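Local coordinates for protein endo-1,3-beta-glucanase, family GH16 (Zobellia galactanivorans, PDB 4CRQ) that probably hydrolyses internal beta-1,3-linkages of glucans such as laminarin, this chain being the calcium-binding catalytic module of a longer modular enzyme, at residues Ile86-Gly91 / Asp117-Ile122; Leu126-Thr131 / Asp146-Ser151. The protein carries 1 engineered substitution. All coordinates share one frame; numbering follows the deposited sequence.

Interaction 1 (Ile86-Gly91 / Asp117-Ile122); sequences IALPSG and DIMSRI. Engineered in segment 117-122: Ser120 (natural residue Glu).
Ser90 OG is gripped end-on by both terminal nitrogens of the Arg121 guanidinium: Arg121 NH1 donates to it at 2.9 Å and Arg121 NH2 at 3.0 Å. The hydroxyl oxygen lies almost in the guanidinium plane, but both hydrogen bonds are bent, near 145° at the hydrogen. A water extends the grip, accepting from Arg121 NH1 and donating to Pro89 O at 2.6 Å. The arginine arrives extended, with CG anti to the backbone N (chi1 -177°), and its NE donates to Ala125 O. Leu88 slides past it in the opposite direction, laying CD1 against Arg121 CD at 3.9 Å. Deeper in, Met119, bent at chi2 and chi3, meets Ile86 and Leu88 tip to tip, its CE 4.1 Å from Ile86 CD1 and its SD 4.0 Å from Leu88 CD1. Tyr159 touches both Ile86 and Met119. The contact joins the end of strand 80-87 and the following loop to segment 117-122, where Ile118 and Met119 form a classic beta bulge opposite Phe98. The chemistry implies a buried guanidinium whose charge is probably stabilised by neutral acceptors, while its aliphatic stem continues the apolar packing.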
ATOM      1  N   ILE A  86       7.368  -5.912  -6.963  1.00 16.65           N
ATOM      2  CA  ILE A  86       7.283  -4.484  -7.321  1.00 18.62           C
ATOM      3  C   ILE A  86       8.650  -3.871  -7.611  1.00 17.85           C
ATOM      4  O   ILE A  86       9.623  -4.159  -6.887  1.00 18.35           O
ATOM      5  CB  ILE A  86       6.630  -3.683  -6.151  1.00 17.61           C
ATOM      6  CG1 ILE A  86       5.238  -4.242  -5.789  1.00 17.66           C
ATOM      7  CG2 ILE A  86       6.480  -2.178  -6.462  1.00 19.52           C
ATOM      8  CD1 ILE A  86       4.579  -3.579  -4.570  1.00 20.18           C
ATOM      9  N   ALA A  87       8.698  -3.007  -8.634  1.00 16.99           N
ATOM     10  CA  ALA A  87       9.882  -2.204  -8.991  1.00 17.93           C
ATOM     11  C   ALA A  87       9.432  -0.750  -8.835  1.00 17.45           C
ATOM     12  O   ALA A  87       8.367  -0.372  -9.316  1.00 18.46           O
ATOM     13  CB  ALA A  87      10.363  -2.498 -10.402  1.00 18.47           C
ATOM     14  N   LEU A  88      10.230   0.083  -8.167  1.00 18.15           N
ATOM     15  CA  LEU A  88       9.827   1.438  -7.810  1.00 18.69           C
ATOM     16  C   LEU A  88      10.658   2.532  -8.458  1.00 19.15           C
ATOM     17  O   LEU A  88      11.859   2.362  -8.614  1.00 21.12           O
ATOM     18  CB  LEU A  88       9.973   1.596  -6.278  1.00 18.74           C
ATOM     19  CG  LEU A  88       9.079   0.704  -5.393  1.00 20.21           C
ATOM     20  CD1 LEU A  88       9.452   0.840  -3.916  1.00 23.17           C
ATOM     21  CD2 LEU A  88       7.583   1.017  -5.630  1.00 20.50           C
ATOM     22  N   PRO A  89      10.015   3.662  -8.819  1.00 20.96           N
ATOM     23  CA  PRO A  89      10.742   4.794  -9.384  1.00 20.06           C
ATOM     24  C   PRO A  89      11.334   5.615  -8.243  1.00 20.66           C
ATOM     25  O   PRO A  89      10.878   5.477  -7.117  1.00 25.04           O
ATOM     26  CB  PRO A  89       9.654   5.587 -10.084  1.00 23.57           C
ATOM     27  CG  PRO A  89       8.407   5.320  -9.274  1.00 23.39           C
ATOM     28  CD  PRO A  89       8.552   3.922  -8.731  1.00 20.29           C
ATOM     29  N   SER A  90      12.321   6.467  -8.498  1.00 26.59           N
ATOM     30  CA  SER A  90      12.880   7.274  -7.411  1.00 27.01           C
ATOM     31  C   SER A  90      12.742   8.755  -7.726  1.00 23.62           C
ATOM     32  O   SER A  90      12.903   9.135  -8.882  1.00 30.29           O
ATOM     33  CB  SER A  90      14.338   6.882  -7.148  1.00 27.99           C
ATOM     34  OG  SER A  90      14.431   5.562  -6.599  1.00 30.79           O
ATOM     35  N   GLY A  91      12.440   9.575  -6.723  1.00 24.56           N
ATOM     36  CA  GLY A  91      12.354  11.013  -6.953  1.00 25.37           C
ATOM     37  C   GLY A  91      11.737  11.678  -5.762  1.00 22.37           C
ATOM     38  O   GLY A  91      10.792  11.113  -5.171  1.00 24.50           O
ATOM     39  N   ASP A 117       0.423  -1.644   6.462  1.00 22.58           N
ATOM     40  CA  ASP A 117       1.261  -1.141   5.375  1.00 21.42           C
ATOM     41  C   ASP A 117       2.340  -2.189   5.113  1.00 21.46           C
ATOM     42  O   ASP A 117       3.259  -2.347   5.917  1.00 23.63           O
ATOM     43  CB  ASP A 117       1.872   0.227   5.727  1.00 25.75           C
ATOM     44  CG  ASP A 117       0.812   1.271   6.044  1.00 30.55           C
ATOM     45  OD1 ASP A 117      -0.222   1.307   5.348  1.00 27.90           O
ATOM     46  OD2 ASP A 117       0.994   2.073   6.981  1.00 39.88           O
ATOM     47  N   ILE A 118       2.209  -2.907   3.986  1.00 20.56           N
ATOM     48  CA  ILE A 118       3.141  -3.994   3.643  1.00 20.56           C
ATOM     49  C   ILE A 118       4.458  -3.389   3.149  1.00 19.42           C
ATOM     50  O   ILE A 118       5.552  -3.804   3.563  1.00 22.12           O
ATOM     51  CB  ILE A 118       2.510  -4.963   2.617  1.00 20.32           C
ATOM     52  CG1 ILE A 118       1.206  -5.509   3.214  1.00 21.34           C
ATOM     53  CG2 ILE A 118       3.513  -6.060   2.242  1.00 19.84           C
ATOM     54  CD1 ILE A 118       0.420  -6.341   2.233  1.00 20.30           C
ATOM     55  N   MET A 119       4.343  -2.403   2.257  1.00 19.57           N
ATOM     56  CA  MET A 119       5.498  -1.671   1.775  1.00 21.62           C
ATOM     57  C   MET A 119       5.094  -0.211   1.609  1.00 19.65           C
ATOM     58  O   MET A 119       4.037   0.062   1.032  1.00 21.89           O
ATOM     59  CB  MET A 119       5.979  -2.245   0.421  1.00 21.04           C
ATOM     60  CG  MET A 119       7.188  -1.514  -0.214  1.00 23.31           C
ATOM     61  SD  MET A 119       6.856   0.108  -0.962  1.00 22.78           S
ATOM     62  CE  MET A 119       5.721  -0.310  -2.298  1.00 23.71           C
ATOM     63  N   SER A 120       5.920   0.712   2.120  1.00 20.38           N
ATOM     64  CA  SER A 120       5.810   2.123   1.703  1.00 20.13           C
ATOM     65  C   SER A 120       7.246   2.654   1.571  1.00 19.62           C
ATOM     66  O   SER A 120       8.182   2.146   2.201  1.00 23.36           O
ATOM     67  CB  SER A 120       4.938   2.962   2.635  1.00 26.68           C
ATOM     68  OG  SER A 120       5.504   3.017   3.917  1.00 28.80           O
ATOM     69  N   ARG A 121       7.415   3.659   0.714  1.00 20.23           N
ATOM     70  CA  ARG A 121       8.715   4.291   0.521  1.00 21.30           C
ATOM     71  C   ARG A 121       8.487   5.756   0.233  1.00 19.18           C
ATOM     72  O   ARG A 121       7.456   6.108  -0.332  1.00 20.98           O
ATOM     73  CB  ARG A 121       9.468   3.628  -0.651  1.00 22.50           C
ATOM     74  CG  ARG A 121      10.879   4.185  -0.874  1.00 24.14           C
ATOM     75  CD  ARG A 121      11.411   3.748  -2.206  1.00 25.67           C
ATOM     76  NE  ARG A 121      12.764   4.246  -2.433  1.00 26.98           N
ATOM     77  CZ  ARG A 121      13.265   4.545  -3.622  1.00 24.63           C
ATOM     78  NH1 ARG A 121      12.516   4.416  -4.727  1.00 24.92           N
ATOM     79  NH2 ARG A 121      14.524   4.980  -3.701  1.00 30.04           N
ATOM     80  N   ILE A 122       9.447   6.597   0.622  1.00 22.90           N
ATOM     81  CA  ILE A 122       9.381   8.013   0.238  1.00 22.12           C
ATOM     82  C   ILE A 122      10.638   8.475  -0.486  1.00 22.02           C
ATOM     83  O   ILE A 122      11.764   7.994  -0.196  1.00 25.16           O
ATOM     84  CB  ILE A 122       9.104   8.958   1.455  1.00 24.86           C
ATOM     85  CG1 ILE A 122      10.159   8.748   2.566  1.00 26.70           C
ATOM     86  CG2 ILE A 122       7.664   8.780   1.951  1.00 26.01           C
ATOM     87  CD1 ILE A 122      10.226   9.871   3.580  1.00 30.86           C
TER
HETATM   88  O   HOH W   1       9.616   4.791  -4.911  1.00 26.01           O

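Interaction 2 (Leu126-Thr131 / Asp146-Ser151)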
ATOM      1  N   LEU A 126      16.856   4.736   0.467  1.00 38.92           N
ATOM      2  CA  LEU A 126      17.307   3.379   0.102  1.00 34.18           C
ATOM      3  C   LEU A 126      16.833   2.356   1.157  1.00 33.29           C
ATOM      4  O   LEU A 126      17.562   1.484   1.617  1.00 32.85           O
ATOM      5  CB  LEU A 126      18.819   3.341  -0.230  1.00 35.71           C
ATOM      6  CG  LEU A 126      19.274   4.123  -1.491  1.00 35.03           C
ATOM      7  CD1 LEU A 126      20.772   3.959  -1.660  1.00 36.59           C
ATOM      8  CD2 LEU A 126      18.529   3.727  -2.785  1.00 30.88           C
ATOM      9  N   GLN A 127      15.568   2.497   1.507  1.00 33.68           N
ATOM     10  CA  GLN A 127      14.899   1.650   2.469  1.00 30.54           C
ATOM     11  C   GLN A 127      13.407   1.724   2.255  1.00 27.21           C
ATOM     12  O   GLN A 127      12.885   2.690   1.670  1.00 32.60           O
ATOM     13  CB  GLN A 127      15.217   2.088   3.890  1.00 37.22           C
ATOM     14  CG  GLN A 127      14.927   3.552   4.147  1.00 43.71           C
ATOM     15  CD  GLN A 127      15.485   4.051   5.446  1.00 55.32           C
ATOM     16  OE1 GLN A 127      16.250   3.371   6.139  1.00 56.58           O
ATOM     17  NE2 GLN A 127      15.103   5.265   5.792  1.00 59.57           N
ATOM     18  N   THR A 128      12.721   0.700   2.736  1.00 25.38           N
ATOM     19  CA  THR A 128      11.266   0.663   2.647  1.00 21.57           C
ATOM     20  C   THR A 128      10.750   0.371   4.046  1.00 24.17           C
ATOM     21  O   THR A 128      11.513  -0.100   4.905  1.00 27.22           O
ATOM     22  CB  THR A 128      10.755  -0.392   1.645  1.00 22.76           C
ATOM     23  OG1 THR A 128      11.203  -1.701   2.048  1.00 26.23           O
ATOM     24  CG2 THR A 128      11.225  -0.084   0.184  1.00 24.59           C
ATOM     25  N   HIS A 129       9.464   0.640   4.260  1.00 24.18           N
ATOM     26  CA  HIS A 129       8.832   0.497   5.571  1.00 23.21           C
ATOM     27  C   HIS A 129       7.688  -0.477   5.605  1.00 24.09           C
ATOM     28  O   HIS A 129       7.100  -0.776   4.572  1.00 25.83           O
ATOM     29  CB  HIS A 129       8.345   1.854   6.026  1.00 28.32           C
ATOM     30  CG  HIS A 129       9.448   2.887   6.199  1.00 30.75           C
ATOM     31  ND1 HIS A 129       9.851   3.309   7.401  1.00 36.36           N
ATOM     32  CD2 HIS A 129      10.232   3.572   5.256  1.00 35.54           C
ATOM     33  CE1 HIS A 129      10.842   4.234   7.253  1.00 36.67           C
ATOM     34  NE2 HIS A 129      11.073   4.385   5.939  1.00 37.97           N
ATOM     35  N   GLY A 130       7.394  -0.951   6.820  1.00 26.58           N
ATOM     36  CA  GLY A 130       6.302  -1.864   7.147  1.00 25.24           C
ATOM     37  C   GLY A 130       5.730  -1.364   8.450  1.00 23.54           C
ATOM     38  O   GLY A 130       6.467  -1.231   9.433  1.00 26.95           O
ATOM     39  N   THR A 131       4.422  -1.095   8.471  1.00 26.80           N
ATOM     40  CA  THR A 131       3.791  -0.433   9.608  1.00 27.98           C
ATOM     41  C   THR A 131       2.356  -0.915   9.815  1.00 25.41           C
ATOM     42  O   THR A 131       1.708  -1.374   8.859  1.00 25.99           O
ATOM     43  CB  THR A 131       3.766   1.122   9.340  1.00 32.07           C
ATOM     44  OG1 THR A 131       4.972   1.544   8.663  1.00 34.53           O
ATOM     45  CG2 THR A 131       3.575   1.991  10.624  1.00 35.10           C
ATOM     46  N   ASP A 146       8.699  -0.289  11.240  1.00 30.81           N
ATOM     47  CA  ASP A 146      10.154  -0.397  11.130  1.00 30.77           C
ATOM     48  C   ASP A 146      10.523  -0.308   9.634  1.00 30.29           C
ATOM     49  O   ASP A 146       9.635  -0.279   8.744  1.00 29.12           O
ATOM     50  CB  ASP A 146      10.665  -1.689  11.828  1.00 34.05           C
ATOM     51  CG  ASP A 146      12.047  -1.542  12.424  1.00 43.70           C
ATOM     52  OD1 ASP A 146      12.843  -0.731  11.918  1.00 35.61           O
ATOM     53  OD2 ASP A 146      12.351  -2.246  13.418  1.00 46.21           O
ATOM     54  N   ASP A 147      11.815  -0.272   9.348  1.00 30.29           N
ATOM     55  CA  ASP A 147      12.269  -0.193   7.959  1.00 28.84           C
ATOM     56  C   ASP A 147      13.410  -1.149   7.719  1.00 25.40           C
ATOM     57  O   ASP A 147      13.958  -1.719   8.663  1.00 29.78           O
ATOM     58  CB  ASP A 147      12.609   1.264   7.533  1.00 36.15           C
ATOM     59  CG  ASP A 147      13.608   1.982   8.458  1.00 42.52           C
ATOM     60  OD1 ASP A 147      14.324   1.351   9.255  1.00 42.05           O
ATOM     61  OD2 ASP A 147      13.680   3.227   8.369  1.00 48.21           O
ATOM     62  N   VAL A 148      13.757  -1.332   6.452  1.00 27.97           N
ATOM     63  CA  VAL A 148      14.845  -2.211   6.056  1.00 26.84           C
ATOM     64  C   VAL A 148      15.543  -1.575   4.861  1.00 26.37           C
ATOM     65  O   VAL A 148      14.883  -0.974   3.993  1.00 25.69           O
ATOM     66  CB  VAL A 148      14.349  -3.664   5.732  1.00 29.12           C
ATOM     67  CG1 VAL A 148      13.336  -3.730   4.568  1.00 28.98           C
ATOM     68  CG2 VAL A 148      15.531  -4.615   5.499  1.00 29.32           C
ATOM     69  N   GLY A 149      16.864  -1.712   4.802  1.00 27.96           N
ATOM     70  CA  GLY A 149      17.630  -1.205   3.664  1.00 30.35           C
ATOM     71  C   GLY A 149      17.303  -2.009   2.407  1.00 28.32           C
ATOM     72  O   GLY A 149      17.218  -3.236   2.459  1.00 31.12           O
ATOM     73  N   VAL A 150      17.101  -1.313   1.290  1.00 29.75           N
ATOM     74  CA  VAL A 150      16.865  -1.936  -0.019  1.00 30.31           C
ATOM     75  C   VAL A 150      17.847  -1.202  -0.945  1.00 31.61           C
ATOM     76  O   VAL A 150      17.608  -0.014  -1.239  1.00 32.61           O
ATOM     77  CB  VAL A 150      15.380  -1.824  -0.472  1.00 28.12           C
ATOM     78  CG1 VAL A 150      15.183  -2.403  -1.878  1.00 28.89           C
ATOM     79  CG2 VAL A 150      14.431  -2.494   0.524  1.00 26.79           C
ATOM     80  N   SER A 151      18.918  -1.882  -1.408  1.00 33.38           N
ATOM     81  CA  SER A 151      20.003  -1.270  -2.222  0.50 33.78           C
ATOM     82  C   SER A 151      19.545  -0.548  -3.504  1.00 30.83           C
ATOM     83  O   SER A 151      19.966   0.597  -3.792  1.00 34.39           O
ATOM     84  CB  SER A 151      21.078  -2.316  -2.596  0.50 36.31           C
ATOM     85  OG  SER A 151      21.538  -3.068  -1.482  0.50 39.03           O
TER
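Antiparallel strand pairing within a beta hairpin joins Leu126-Thr131 to Asp146-Ser151, at the partly buried meeting of strands 127-135 and 141-149 in the GH16 catalytic module, a member of the concanavalin-like clan. In one hydrogen-bonded pair Thr128 N donates to Val148 O and Val148 N to Thr128 O, each at 3.0 Å; Gly130 and Asp146 make the same exchange through their backbone N and O atoms. Beyond the end of strand 141-149 the ladder gains one more rung, from Val150 N to Leu126 O at 2.9 Å, with the donor above the carbonyl plane.

On the face carrying His129 and Asp147, the two side chains lie side by side and point the same way. Asp147 CB sits over one face of the imidazole, 3.5 Å from the centroid of the His129 ring and 17° off the ring normal, a CH-pi contact. With Asp147 CG set between its own backbone N and carbonyl carbon (chi1 54°), the carboxylate stands beside the ring, bringing Asp147 OD2 to 3.2 Å from His129 CE1, with the two planes 58° apart. An alanine in place of His129 would probably leave Asp147 CB without its aromatic cover and open a gap where the ring stood.

On the face carrying Thr128 and Val148, Thr128 OG1 lies 3.9 Å from Val148 CG1. Val150, just past the strand, adds its CG2 at 3.7 Å from Thr128 OG1, the two methyls approaching the hydroxyl from neighbouring directions.

Trp208 meets the His129 ring edge-to-face. On the side of the hairpin carrying Thr128 and Val148, Val172 of strand 167-172 touches Thr128, Val148 and Val150, while Tyr159 of strand 156-163 touches Thr128 and Val150, setting this side against those neighbouring strands.

Interactions 1 and 2 illustrate how one stretch of chain can join a buried side-chain contact to a strand ladder, their centres lying 9 Å apart. Segment 117-122 pairs with segment 126-131 through two probable backbone hydrogen bonds, Asp117 N to Thr131 O at 2.7 Å and His129 N to Ser120 O at 2.9 Å. Glu115, Asp117 and engineered Ser120 fit the catalytic signature of GH16, so the natural glutamate replaced by Ser120 was probably one of the catalytic residues; the serine side chain touches His129 and Trp208. Interaction 1 lies closer to the calcium site, the side chain of Ile86 being about 7 Å from that of the calcium ligand Asp225.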